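Long-range contacts in phosphate-binding protein PstS 2 (Streptococcus pneumoniae, PDB 4H1X), which probably binds phosphate at the cell surface as the solute-binding component of the PstSACB ABC transporter complex, which imports phosphate: residues Ile11-Arg16 / Asp252-Lys257; Glu55-Ala60 / Gly69-Gly74; Arg104-Val109 / Ala228-Ala233; Gln129-Val134 / Thr144-Tyr149. One frame throughout, in Å; residues are numbered along the deposited sequence.

How the contacts relate
The four contacts trace a two-lobed binding protein. Contacts 1 and 2, with centres about 14 Å apart, belong to one lobe and use neighbouring parallel strands of the same sheet, 12-16 and 67-72, with a helix packed on each. Measured between centres, contact 3 lies about 17 Å from contact 2, near the middle of the chain, where strands 103-110 and 223-236 pair, and contact 4, in the other lobe, lies about 16 Å from contact 3 and about 38 Å from contact 1. Along the sequence contact 1 encloses the rest: contact 2 closes first, then contact 3 spans contact 4. Sequence-distant segments thus build each lobe and join the two, as in solute-binding proteins.

Contact 1: residues Ile11-Arg16 / Asp252-Lys257; sequences IEVISR and DVFSGK
Apolar side chains carry most of this contact between strand 12-16, with I11 just before it, and the last turn of helix 247-254. I11 and V253 cross at about a right angle, and two methyl pairs meet: I11 CG2 lies 3.9 Å from V253 CG1, while I11 CD1 reaches V253 CG2 at 4.1 Å. V13 divides its two methyls between neighbouring helix residues. V13 CG1, anti to the backbone N (chi1 177°), touches F254 CD1 obliquely at 3.5 Å, and V13 CG2 lies 3.5 Å from V253 O.

The side chains alternate across the strand, as in an alpha/beta sheet: V13 faces helix 247-254, whereas the side chain of I14 turns from it and meets V57 and A60 of helix 54-63, so the strand is sandwiched between helices from early and late in the chain. F254 also stacks edge-to-face with F26.

Backbone atoms supply the polar part. I14 O lies in the plane of the F254 ring, off its edge, 3.7 Å from F254 CE1. The helix itself ends in a Schellman motif: G256, with positive phi (77°), gives its N-H to V253 O over 3.1 Å, so the oxygen touched by the V13 methyl is engaged by its own helix end, and K257 N binds D252 O at 2.7 Å.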
loop_
_atom_site.group_PDB
_atom_site.type_symbol
_atom_site.label_atom_id
_atom_site.label_comp_id
_atom_site.label_asym_id
_atom_site.label_seq_id
_atom_site.Cartn_x
_atom_site.Cartn_y
_atom_site.Cartn_z
ATOM N N ILE A 11 11.403 20.450 13.259
ATOM C CA ILE A 11 11.082 19.341 12.339
ATOM C C ILE A 11 10.204 19.851 11.183
ATOM O O ILE A 11 9.182 20.513 11.425
ATOM C CB ILE A 11 10.404 18.157 13.091
ATOM C CG1 ILE A 11 11.317 17.601 14.225
ATOM C CG2 ILE A 11 10.005 17.022 12.124
ATOM C CD1 ILE A 11 10.622 16.582 15.136
ATOM N N GLU A 12 10.608 19.548 9.938
ATOM C CA GLU A 12 9.843 19.914 8.745
ATOM C C GLU A 12 9.081 18.664 8.303
ATOM O O GLU A 12 9.669 17.739 7.736
ATOM C CB GLU A 12 10.751 20.479 7.638
ATOM C CG GLU A 12 9.990 21.078 6.459
ATOM C CD GLU A 12 10.752 21.261 5.155
ATOM O OE1 GLU A 12 12.003 21.338 5.185
ATOM O OE2 GLU A 12 10.086 21.359 4.098
ATOM N N VAL A 13 7.790 18.602 8.639
ATOM C CA VAL A 13 6.966 17.444 8.310
ATOM C C VAL A 13 6.561 17.520 6.829
ATOM O O VAL A 13 5.986 18.518 6.384
ATOM C CB VAL A 13 5.724 17.366 9.248
ATOM C CG1 VAL A 13 4.808 16.212 8.867
ATOM C CG2 VAL A 13 6.159 17.260 10.732
ATOM N N ILE A 14 6.875 16.482 6.076
ATOM C CA ILE A 14 6.483 16.378 4.666
ATOM C C ILE A 14 5.282 15.455 4.598
ATOM O O ILE A 14 5.413 14.280 4.934
ATOM C CB ILE A 14 7.636 15.865 3.730
ATOM C CG1 ILE A 14 8.996 16.617 3.918
ATOM C CG2 ILE A 14 7.185 15.826 2.246
ATOM C CD1 ILE A 14 8.981 18.101 3.805
ATOM N N SER A 15 4.126 15.973 4.173
ATOM C CA SER A 15 2.920 15.153 4.025
ATOM C C SER A 15 2.651 14.878 2.547
ATOM O O SER A 15 3.024 15.685 1.687
ATOM C CB SER A 15 1.719 15.871 4.639
ATOM O OG SER A 15 0.504 15.232 4.283
ATOM N N ARG A 16 1.970 13.758 2.241
ATOM C CA ARG A 16 1.528 13.534 0.877
ATOM C C ARG A 16 0.255 14.373 0.660
ATOM O O ARG A 16 -0.318 14.875 1.629
ATOM C CB ARG A 16 1.316 12.030 0.596
ATOM C CG ARG A 16 2.631 11.327 0.235
ATOM C CD ARG A 16 3.227 11.775 -1.127
ATOM N NE ARG A 16 2.264 11.596 -2.217
ATOM C CZ ARG A 16 2.006 10.431 -2.800
ATOM N NH1 ARG A 16 2.694 9.346 -2.464
ATOM N NH2 ARG A 16 1.062 10.341 -3.721
ATOM N N ASP A 252 3.171 11.666 17.245
ATOM C CA ASP A 252 3.443 12.995 17.805
ATOM C C ASP A 252 4.095 13.920 16.765
ATOM O O ASP A 252 3.711 15.088 16.648
ATOM C CB ASP A 252 4.347 12.894 19.034
ATOM C CG ASP A 252 3.651 12.474 20.314
ATOM O OD1 ASP A 252 2.422 12.205 20.269
ATOM O OD2 ASP A 252 4.338 12.407 21.369
ATOM N N VAL A 253 5.067 13.389 16.005
ATOM C CA VAL A 253 5.765 14.171 14.984
ATOM C C VAL A 253 4.800 14.539 13.832
ATOM O O VAL A 253 4.696 15.723 13.483
ATOM C CB VAL A 253 7.044 13.435 14.477
ATOM C CG1 VAL A 253 7.625 14.116 13.239
ATOM C CG2 VAL A 253 8.114 13.363 15.585
ATOM N N PHE A 254 4.109 13.541 13.259
ATOM C CA PHE A 254 3.262 13.799 12.092
ATOM C C PHE A 254 1.979 14.574 12.431
ATOM O O PHE A 254 1.443 15.219 11.532
ATOM C CB PHE A 254 2.997 12.522 11.298
ATOM C CG PHE A 254 4.159 12.232 10.369
ATOM C CD1 PHE A 254 4.202 12.784 9.088
ATOM C CD2 PHE A 254 5.263 11.506 10.810
ATOM C CE1 PHE A 254 5.291 12.560 8.242
ATOM C CE2 PHE A 254 6.351 11.274 9.955
ATOM C CZ PHE A 254 6.344 11.784 8.666
ATOM N N SER A 255 1.536 14.581 13.717
ATOM C CA SER A 255 0.388 15.385 14.167
ATOM C C SER A 255 0.838 16.779 14.655
ATOM O O SER A 255 -0.005 17.588 15.053
ATOM C CB SER A 255 -0.380 14.680 15.291
ATOM O OG SER A 255 0.444 14.611 16.451
ATOM N N GLY A 256 2.142 17.032 14.646
ATOM C CA GLY A 256 2.745 18.311 15.025
ATOM C C GLY A 256 2.842 18.605 16.514
ATOM O O GLY A 256 2.969 19.770 16.897
ATOM N N LYS A 257 2.813 17.557 17.358
ATOM C CA LYS A 257 2.899 17.672 18.822
ATOM C C LYS A 257 4.346 17.738 19.317
ATOM O O LYS A 257 4.620 18.334 20.357
ATOM C CB LYS A 257 2.176 16.499 19.490
ATOM C CG LYS A 257 0.662 16.554 19.369
ATOM C CD LYS A 257 0.032 15.256 19.870
ATOM C CE LYS A 257 -1.411 15.124 19.439
ATOM N NZ LYS A 257 -2.050 13.912 20.015
#

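Contact 2: residues Glu55-Ala60 / Gly69-Gly74; sequences EGVLSA and GYISLG
Helix 55-60 and strand 69-72 run obliquely antiparallel, their axes at 139° and 8.3 Å apart at closest approach. The helix belongs to a beta-alpha-beta crossover: it follows strand 49-51 and leads into strand 67-72, parallel to strand 49-51, with strand 12-16 lying between the two strands. The backbones draw nearest at V57 and G69, whose CA atoms are 6.3 Å apart. Here the absence of a side chain matters, since V57 CG1, 4.0 Å from G69 CA, takes up the room a beta carbon would need.

V57 CG1, anti to its backbone N (chi1 176°), also packs 3.7 Å from I71 CG2 and lies over Y70 O, so one methyl spans three successive strand residues. I71 divides its branches between helix residues: while CG2 meets V57, CG1 stands in the crowded position between N and the carbonyl carbon (chi1 62°), extending I71 CD1 to L58 CD2, 3.6 Å away, at about a right angle.

Y70 points to the other side of the sheet, where its ring stacks on F26 and its hydroxyl hydrogen-bonds to R16 N. Strand 223-236 pairs with the strand's edge through G69 and I71. With mostly aliphatic groups in contact, helix and strand are joined by shape and hydrophobic burial, and directional bonding is left to the sheet.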
loop_
_atom_site.group_PDB
_atom_site.type_symbol
_atom_site.label_atom_id
_atom_site.label_comp_id
_atom_site.label_asym_id
_atom_site.label_seq_id
_atom_site.Cartn_x
_atom_site.Cartn_y
_atom_site.Cartn_z
ATOM N N GLU A 55 8.539 10.443 -5.395
ATOM C CA GLU A 55 9.734 11.147 -5.868
ATOM C C GLU A 55 9.854 12.523 -5.185
ATOM O O GLU A 55 10.948 12.956 -4.830
ATOM C CB GLU A 55 9.687 11.309 -7.402
ATOM C CG GLU A 55 9.784 10.005 -8.199
ATOM C CD GLU A 55 8.680 8.968 -8.051
ATOM O OE1 GLU A 55 7.492 9.352 -7.935
ATOM O OE2 GLU A 55 9.012 7.760 -8.059
ATOM N N GLY A 56 8.708 13.190 -5.039
ATOM C CA GLY A 56 8.631 14.509 -4.430
ATOM C C GLY A 56 9.006 14.456 -2.960
ATOM O O GLY A 56 9.756 15.314 -2.484
ATOM N N VAL A 57 8.522 13.406 -2.244
ATOM C CA VAL A 57 8.860 13.205 -0.817
ATOM C C VAL A 57 10.377 12.972 -0.718
ATOM O O VAL A 57 11.039 13.686 0.034
ATOM C CB VAL A 57 8.046 12.092 -0.090
ATOM C CG1 VAL A 57 8.554 11.907 1.344
ATOM C CG2 VAL A 57 6.563 12.448 -0.046
ATOM N N LEU A 58 10.928 12.048 -1.532
ATOM C CA LEU A 58 12.377 11.739 -1.564
ATOM C C LEU A 58 13.215 12.987 -1.784
ATOM O O LEU A 58 14.160 13.211 -1.030
ATOM C CB LEU A 58 12.722 10.692 -2.636
ATOM C CG LEU A 58 12.277 9.268 -2.324
ATOM C CD1 LEU A 58 12.425 8.379 -3.534
ATOM C CD2 LEU A 58 13.038 8.697 -1.160
ATOM N N SER A 59 12.841 13.824 -2.765
ATOM C CA SER A 59 13.545 15.068 -3.089
ATOM C C SER A 59 13.508 16.057 -1.907
ATOM O O SER A 59 14.531 16.681 -1.600
ATOM C CB SER A 59 12.929 15.713 -4.330
ATOM O OG SER A 59 13.481 17.003 -4.549
ATOM N N ALA A 60 12.315 16.250 -1.300
ATOM C CA ALA A 60 12.141 17.167 -0.178
ATOM C C ALA A 60 12.962 16.713 1.038
ATOM O O ALA A 60 13.565 17.550 1.714
ATOM C CB ALA A 60 10.672 17.267 0.193
ATOM N N GLY A 69 9.471 12.417 6.213
ATOM C CA GLY A 69 8.355 12.078 5.332
ATOM C C GLY A 69 8.119 10.584 5.331
ATOM O O GLY A 69 8.793 9.842 6.058
ATOM N N TYR A 70 7.137 10.139 4.533
ATOM C CA TYR A 70 6.854 8.712 4.441
ATOM C C TYR A 70 6.714 8.331 2.971
ATOM O O TYR A 70 6.183 9.110 2.167
ATOM C CB TYR A 70 5.615 8.286 5.256
ATOM C CG TYR A 70 4.406 9.162 4.990
ATOM C CD1 TYR A 70 3.592 8.946 3.878
ATOM C CD2 TYR A 70 4.065 10.198 5.856
ATOM C CE1 TYR A 70 2.500 9.777 3.609
ATOM C CE2 TYR A 70 2.984 11.035 5.593
ATOM C CZ TYR A 70 2.190 10.808 4.484
ATOM O OH TYR A 70 1.125 11.646 4.245
ATOM N N ILE A 71 7.212 7.149 2.624
ATOM C CA ILE A 71 7.151 6.619 1.256
ATOM C C ILE A 71 6.883 5.123 1.281
ATOM O O ILE A 71 7.132 4.442 2.296
ATOM C CB ILE A 71 8.515 6.861 0.494
ATOM C CG1 ILE A 71 9.702 6.116 1.211
ATOM C CG2 ILE A 71 8.827 8.367 0.252
ATOM C CD1 ILE A 71 11.092 6.161 0.562
ATOM N N SER A 72 6.443 4.594 0.129
ATOM C CA SER A 72 6.305 3.155 -0.059
ATOM C C SER A 72 7.697 2.541 0.164
ATOM O O SER A 72 8.691 3.074 -0.355
ATOM C CB SER A 72 5.788 2.866 -1.471
ATOM O OG SER A 72 4.499 3.419 -1.675
ATOM N N LEU A 73 7.801 1.473 0.965
ATOM C CA LEU A 73 9.085 0.837 1.293
ATOM C C LEU A 73 9.923 0.452 0.049
ATOM O O LEU A 73 11.125 0.645 0.063
ATOM C CB LEU A 73 8.861 -0.396 2.172
ATOM C CG LEU A 73 10.103 -1.147 2.654
ATOM C CD1 LEU A 73 11.074 -0.218 3.434
ATOM C CD2 LEU A 73 9.702 -2.323 3.519
ATOM N N GLY A 74 9.275 -0.052 -1.006
ATOM C CA GLY A 74 9.953 -0.441 -2.243
ATOM C C GLY A 74 10.643 0.698 -2.975
ATOM O O GLY A 74 11.483 0.456 -3.854
#

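Contact 3: residues Arg104-Val109 / Ala228-Ala233; sequences RPFNIV and ALDGIA
Backbone hydrogen bonds fix the register of these antiparallel strands. R104 and D230 form a hydrogen-bonded pair, R104 N giving to D230 O over 3.0 Å and D230 N returning to R104 O over 2.9 Å. The second bond runs nearly along the C=O axis. P105, which has no N-H, falls opposite L229 at a non-hydrogen-bonded position, and F106 N then binds A228 O at 2.8 Å.

A salt bridge ties the R104-D230 pair a second time. R104 CG takes the crowded position between N and the carbonyl carbon (chi1 55°), and the chain then runs extended beside the aspartate, pointing the same way. Both donors share one oxygen: R104 NE meets D230 OD2 at 3.0 Å (N-H...O 156°), on the anti lone pair, while R104 NH2 reaches the same OD2 at 3.3 Å from above the carboxylate plane. The two planes are 48° apart.

Strands 103-110 and 223-236 lie near the middle of the chain and run between the lobes, consistent with the hinge of a periplasmic binding protein. R104 approaches a bound citrate, and its NH1 hydrogen-bonds to S165 OG.

F106 packs over one face of the guanidinium and against D230. F106 CE1 sits 3.6 Å above the plane of the R104 guanidinium, toward its rim, and D230 CB makes an off-centre CH-pi contact, 4.0 Å from the F106 ring centroid. Sharing OD2 with two donors in this buried setting would be expected to keep D230 ionised. Separately, on the sheet's other face, P105 CB touches L229 CD2 at 4.3 Å.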
loop_
_atom_site.group_PDB
_atom_site.type_symbol
_atom_site.label_atom_id
_atom_site.label_comp_id
_atom_site.label_asym_id
_atom_site.label_seq_id
_atom_site.Cartn_x
_atom_site.Cartn_y
_atom_site.Cartn_z
ATOM N N ARG A 104 0.537 -2.589 5.129
ATOM C CA ARG A 104 -0.843 -2.902 4.831
ATOM C C ARG A 104 -0.881 -3.944 3.734
ATOM O O ARG A 104 0.007 -3.971 2.864
ATOM C CB ARG A 104 -1.627 -1.643 4.410
ATOM C CG ARG A 104 -0.972 -0.908 3.242
ATOM C CD ARG A 104 -1.840 0.164 2.658
ATOM N NE ARG A 104 -1.120 0.884 1.612
ATOM C CZ ARG A 104 -1.678 1.758 0.789
ATOM N NH1 ARG A 104 -2.975 2.029 0.878
ATOM N NH2 ARG A 104 -0.955 2.345 -0.151
ATOM N N PRO A 105 -1.933 -4.776 3.724
ATOM C CA PRO A 105 -2.049 -5.755 2.643
ATOM C C PRO A 105 -2.699 -5.145 1.411
ATOM O O PRO A 105 -3.525 -4.215 1.528
ATOM C CB PRO A 105 -2.960 -6.824 3.253
ATOM C CG PRO A 105 -3.881 -6.041 4.180
ATOM C CD PRO A 105 -3.053 -4.881 4.695
ATOM N N PHE A 106 -2.349 -5.682 0.232
ATOM C CA PHE A 106 -3.069 -5.412 -0.998
ATOM C C PHE A 106 -3.878 -6.667 -1.258
ATOM O O PHE A 106 -3.319 -7.707 -1.646
ATOM C CB PHE A 106 -2.163 -5.070 -2.175
ATOM C CG PHE A 106 -1.547 -3.690 -2.213
ATOM C CD1 PHE A 106 -1.759 -2.780 -1.175
ATOM C CD2 PHE A 106 -0.828 -3.268 -3.329
ATOM C CE1 PHE A 106 -1.239 -1.478 -1.245
ATOM C CE2 PHE A 106 -0.305 -1.966 -3.393
ATOM C CZ PHE A 106 -0.492 -1.093 -2.338
ATOM N N ASN A 107 -5.152 -6.614 -0.866
ATOM C CA ASN A 107 -6.064 -7.728 -1.030
ATOM C C ASN A 107 -6.857 -7.626 -2.317
ATOM O O ASN A 107 -7.281 -6.537 -2.718
ATOM C CB ASN A 107 -7.065 -7.762 0.141
ATOM C CG ASN A 107 -6.456 -8.261 1.421
ATOM O OD1 ASN A 107 -5.712 -9.240 1.437
ATOM N ND2 ASN A 107 -6.747 -7.596 2.512
ATOM N N ILE A 108 -7.110 -8.784 -2.897
ATOM C CA ILE A 108 -8.076 -9.003 -3.969
ATOM C C ILE A 108 -9.217 -9.794 -3.311
ATOM O O ILE A 108 -8.978 -10.581 -2.369
ATOM C CB ILE A 108 -7.504 -9.699 -5.224
ATOM C CG1 ILE A 108 -6.900 -11.096 -4.881
ATOM C CG2 ILE A 108 -6.522 -8.772 -5.941
ATOM C CD1 ILE A 108 -6.610 -11.969 -6.026
ATOM N N VAL A 109 -10.450 -9.520 -3.725
ATOM C CA VAL A 109 -11.621 -10.167 -3.154
ATOM C C VAL A 109 -12.483 -10.675 -4.298
ATOM O O VAL A 109 -12.520 -10.048 -5.352
ATOM C CB VAL A 109 -12.436 -9.264 -2.184
ATOM C CG1 VAL A 109 -11.557 -8.705 -1.065
ATOM C CG2 VAL A 109 -13.125 -8.120 -2.918
ATOM N N ALA A 228 0.019 -8.877 -2.204
ATOM C CA ALA A 228 1.235 -8.137 -1.875
ATOM C C ALA A 228 1.117 -7.494 -0.516
ATOM O O ALA A 228 -0.002 -7.228 -0.044
ATOM C CB ALA A 228 1.493 -7.045 -2.917
ATOM N N LEU A 229 2.271 -7.196 0.086
ATOM C CA LEU A 229 2.359 -6.417 1.316
ATOM C C LEU A 229 3.058 -5.135 0.964
ATOM O O LEU A 229 4.083 -5.142 0.264
ATOM C CB LEU A 229 3.080 -7.153 2.455
ATOM C CG LEU A 229 2.472 -8.480 2.909
ATOM C CD1 LEU A 229 3.315 -9.073 4.023
ATOM C CD2 LEU A 229 1.037 -8.304 3.373
ATOM N N ASP A 230 2.458 -4.030 1.367
ATOM C CA ASP A 230 3.004 -2.726 1.071
ATOM C C ASP A 230 3.492 -2.113 2.359
ATOM O O ASP A 230 2.677 -1.751 3.201
ATOM C CB ASP A 230 1.934 -1.843 0.399
ATOM C CG ASP A 230 2.393 -0.421 0.126
ATOM O OD1 ASP A 230 3.508 -0.245 -0.445
ATOM O OD2 ASP A 230 1.661 0.518 0.508
ATOM N N GLY A 231 4.808 -2.062 2.529
ATOM C CA GLY A 231 5.382 -1.450 3.716
ATOM C C GLY A 231 5.532 0.043 3.470
ATOM O O GLY A 231 5.586 0.496 2.312
ATOM N N ILE A 232 5.553 0.818 4.549
ATOM C CA ILE A 232 5.753 2.263 4.502
ATOM C C ILE A 232 7.019 2.572 5.309
ATOM O O ILE A 232 7.147 2.130 6.451
ATOM C CB ILE A 232 4.514 3.046 5.006
ATOM C CG1 ILE A 232 3.288 2.834 4.072
ATOM C CG2 ILE A 232 4.837 4.548 5.178
ATOM C CD1 ILE A 232 1.944 3.231 4.689
ATOM N N ALA A 233 7.965 3.266 4.693
ATOM C CA ALA A 233 9.202 3.696 5.338
ATOM C C ALA A 233 9.053 5.145 5.757
ATOM O O ALA A 233 8.542 5.967 4.971
ATOM C CB ALA A 233 10.383 3.555 4.372
#

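Contact 4: residues Gln129-Val134 / Thr144-Tyr149; sequences QGQQVV and TETTEY
Two glutamines on helix 128-136, Q129 and Q131, reach across to the irregular segment T144-Y149. Q131 makes a hydrogen bond: its NE2 donates to the backbone oxygen E145 O over 3.2 Å, with an N-H...O angle of 136°. The oxygen lies in the amide plane of Q131, but the donor stands 41° above the plane of the E145 carbonyl. The rest of the same amide lies against T146, obliquely, with Q131 OE1 3.7 Å from T146 OG1 and 3.8 Å from T146 CB. The Q129 side chain ends beside Y149, the two side chains crossing at about a right angle.

Torsions bring both glutamine side chains to this side of the helix. In Q129 and Q131 alike, CG is anti to the carbonyl carbon and the chain beyond it is extended, so each stands off the helix by its full length. T146 OG1 is anti to its own N (chi1 -173°), which sets it beside the Q131 amide.

Further out, Y149 anchors the loop. Its hydroxyl hydrogen-bonds to D120 and N181, and its ring meets F124 edge-to-face. A backbone bond between T147 and K128 also fastens the loop at the start of the helix, where G130 N is bound by S127 OG.

The contact as a whole lies at the surface, with T144-E148 exposed. The long, bent bond from Q131 and the polar, largely exposed surroundings are consistent with a modest hold on the loop, the buried tyrosine adding attachment through D120 and N181.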
loop_
_atom_site.group_PDB
_atom_site.type_symbol
_atom_site.label_atom_id
_atom_site.label_comp_id
_atom_site.label_asym_id
_atom_site.label_seq_id
_atom_site.Cartn_x
_atom_site.Cartn_y
_atom_site.Cartn_z
ATOM N N GLN A 129 5.212 -16.650 -12.083
ATOM C CA GLN A 129 5.259 -15.453 -12.963
ATOM C C GLN A 129 4.534 -14.258 -12.338
ATOM O O GLN A 129 5.036 -13.136 -12.407
ATOM C CB GLN A 129 4.614 -15.735 -14.327
ATOM C CG GLN A 129 5.223 -16.864 -15.129
ATOM C CD GLN A 129 4.323 -17.167 -16.302
ATOM O OE1 GLN A 129 3.825 -18.289 -16.477
ATOM N NE2 GLN A 129 4.062 -16.151 -17.109
ATOM N N GLY A 130 3.353 -14.504 -11.762
ATOM C CA GLY A 130 2.569 -13.473 -11.089
ATOM C C GLY A 130 3.289 -12.896 -9.888
ATOM O O GLY A 130 3.350 -11.672 -9.719
ATOM N N GLN A 131 3.888 -13.781 -9.072
ATOM C CA GLN A 131 4.658 -13.387 -7.888
ATOM C C GLN A 131 5.867 -12.572 -8.321
ATOM O O GLN A 131 6.222 -11.600 -7.639
ATOM C CB GLN A 131 5.111 -14.610 -7.080
ATOM C CG GLN A 131 3.994 -15.372 -6.373
ATOM C CD GLN A 131 4.533 -16.476 -5.479
ATOM O OE1 GLN A 131 5.743 -16.728 -5.380
ATOM N NE2 GLN A 131 3.641 -17.174 -4.812
ATOM N N GLN A 132 6.483 -12.930 -9.472
ATOM C CA GLN A 132 7.638 -12.175 -9.977
ATOM C C GLN A 132 7.236 -10.728 -10.381
ATOM O O GLN A 132 8.021 -9.795 -10.192
ATOM C CB GLN A 132 8.324 -12.907 -11.141
ATOM C CG GLN A 132 9.756 -12.420 -11.391
ATOM C CD GLN A 132 10.669 -12.617 -10.197
ATOM O OE1 GLN A 132 10.793 -13.716 -9.638
ATOM N NE2 GLN A 132 11.298 -11.540 -9.755
ATOM N N VAL A 133 6.011 -10.531 -10.879
ATOM C CA VAL A 133 5.531 -9.184 -11.216
ATOM C C VAL A 133 5.477 -8.350 -9.921
ATOM O O VAL A 133 5.917 -7.203 -9.908
ATOM C CB VAL A 133 4.162 -9.204 -11.950
ATOM C CG1 VAL A 133 3.598 -7.787 -12.098
ATOM C CG2 VAL A 133 4.286 -9.868 -13.323
ATOM N N VAL A 134 4.946 -8.947 -8.835
ATOM C CA VAL A 134 4.829 -8.255 -7.564
ATOM C C VAL A 134 6.215 -7.816 -7.044
ATOM O O VAL A 134 6.379 -6.626 -6.740
ATOM C CB VAL A 134 4.079 -9.156 -6.553
ATOM C CG1 VAL A 134 4.127 -8.583 -5.143
ATOM C CG2 VAL A 134 2.608 -9.339 -7.003
ATOM N N THR A 144 4.549 -18.064 0.221
ATOM C CA THR A 144 5.778 -18.858 0.195
ATOM C C THR A 144 5.619 -19.989 -0.828
ATOM O O THR A 144 6.603 -20.400 -1.442
ATOM C CB THR A 144 6.124 -19.385 1.604
ATOM O OG1 THR A 144 5.064 -20.215 2.091
ATOM C CG2 THR A 144 6.428 -18.258 2.600
ATOM N N GLU A 145 4.369 -20.469 -1.020
ATOM C CA GLU A 145 4.020 -21.549 -1.952
ATOM C C GLU A 145 3.756 -20.992 -3.348
ATOM O O GLU A 145 3.014 -20.018 -3.498
ATOM C CB GLU A 145 2.802 -22.329 -1.443
ATOM C CG GLU A 145 3.080 -23.093 -0.156
ATOM C CD GLU A 145 1.917 -23.884 0.411
ATOM O OE1 GLU A 145 0.967 -24.177 -0.346
ATOM O OE2 GLU A 145 1.972 -24.242 1.609
ATOM N N THR A 146 4.374 -21.604 -4.365
ATOM C CA THR A 146 4.237 -21.118 -5.736
ATOM C C THR A 146 3.764 -22.233 -6.699
ATOM O O THR A 146 4.177 -23.390 -6.579
ATOM C CB THR A 146 5.557 -20.452 -6.173
ATOM O OG1 THR A 146 5.382 -19.835 -7.442
ATOM C CG2 THR A 146 6.773 -21.409 -6.170
ATOM N N THR A 147 2.888 -21.864 -7.647
ATOM C CA THR A 147 2.336 -22.771 -8.663
ATOM C C THR A 147 2.790 -22.343 -10.065
ATOM O O THR A 147 3.300 -21.231 -10.245
ATOM C CB THR A 147 0.793 -22.855 -8.578
ATOM O OG1 THR A 147 0.194 -21.629 -9.024
ATOM C CG2 THR A 147 0.291 -23.249 -7.185
ATOM N N GLU A 148 2.648 -23.251 -11.045
ATOM C CA GLU A 148 3.010 -22.965 -12.419
ATOM C C GLU A 148 1.750 -22.524 -13.158
ATOM O O GLU A 148 0.649 -22.997 -12.838
ATOM C CB GLU A 148 3.669 -24.204 -13.086
ATOM C CG GLU A 148 4.245 -23.970 -14.484
ATOM C CD GLU A 148 5.234 -22.828 -14.668
ATOM O OE1 GLU A 148 6.107 -22.637 -13.788
ATOM O OE2 GLU A 148 5.152 -22.143 -15.715
ATOM N N TYR A 149 1.909 -21.577 -14.088
ATOM C CA TYR A 149 0.838 -21.083 -14.964
ATOM C C TYR A 149 1.158 -21.396 -16.431
ATOM O O TYR A 149 2.245 -21.056 -16.905
ATOM C CB TYR A 149 0.623 -19.551 -14.812
ATOM C CG TYR A 149 -0.484 -19.019 -15.705
ATOM C CD1 TYR A 149 -1.817 -19.080 -15.307
ATOM C CD2 TYR A 149 -0.201 -18.483 -16.958
ATOM C CE1 TYR A 149 -2.846 -18.635 -16.141
ATOM C CE2 TYR A 149 -1.217 -18.054 -17.810
ATOM C CZ TYR A 149 -2.540 -18.129 -17.396
ATOM O OH TYR A 149 -3.537 -17.701 -18.231
#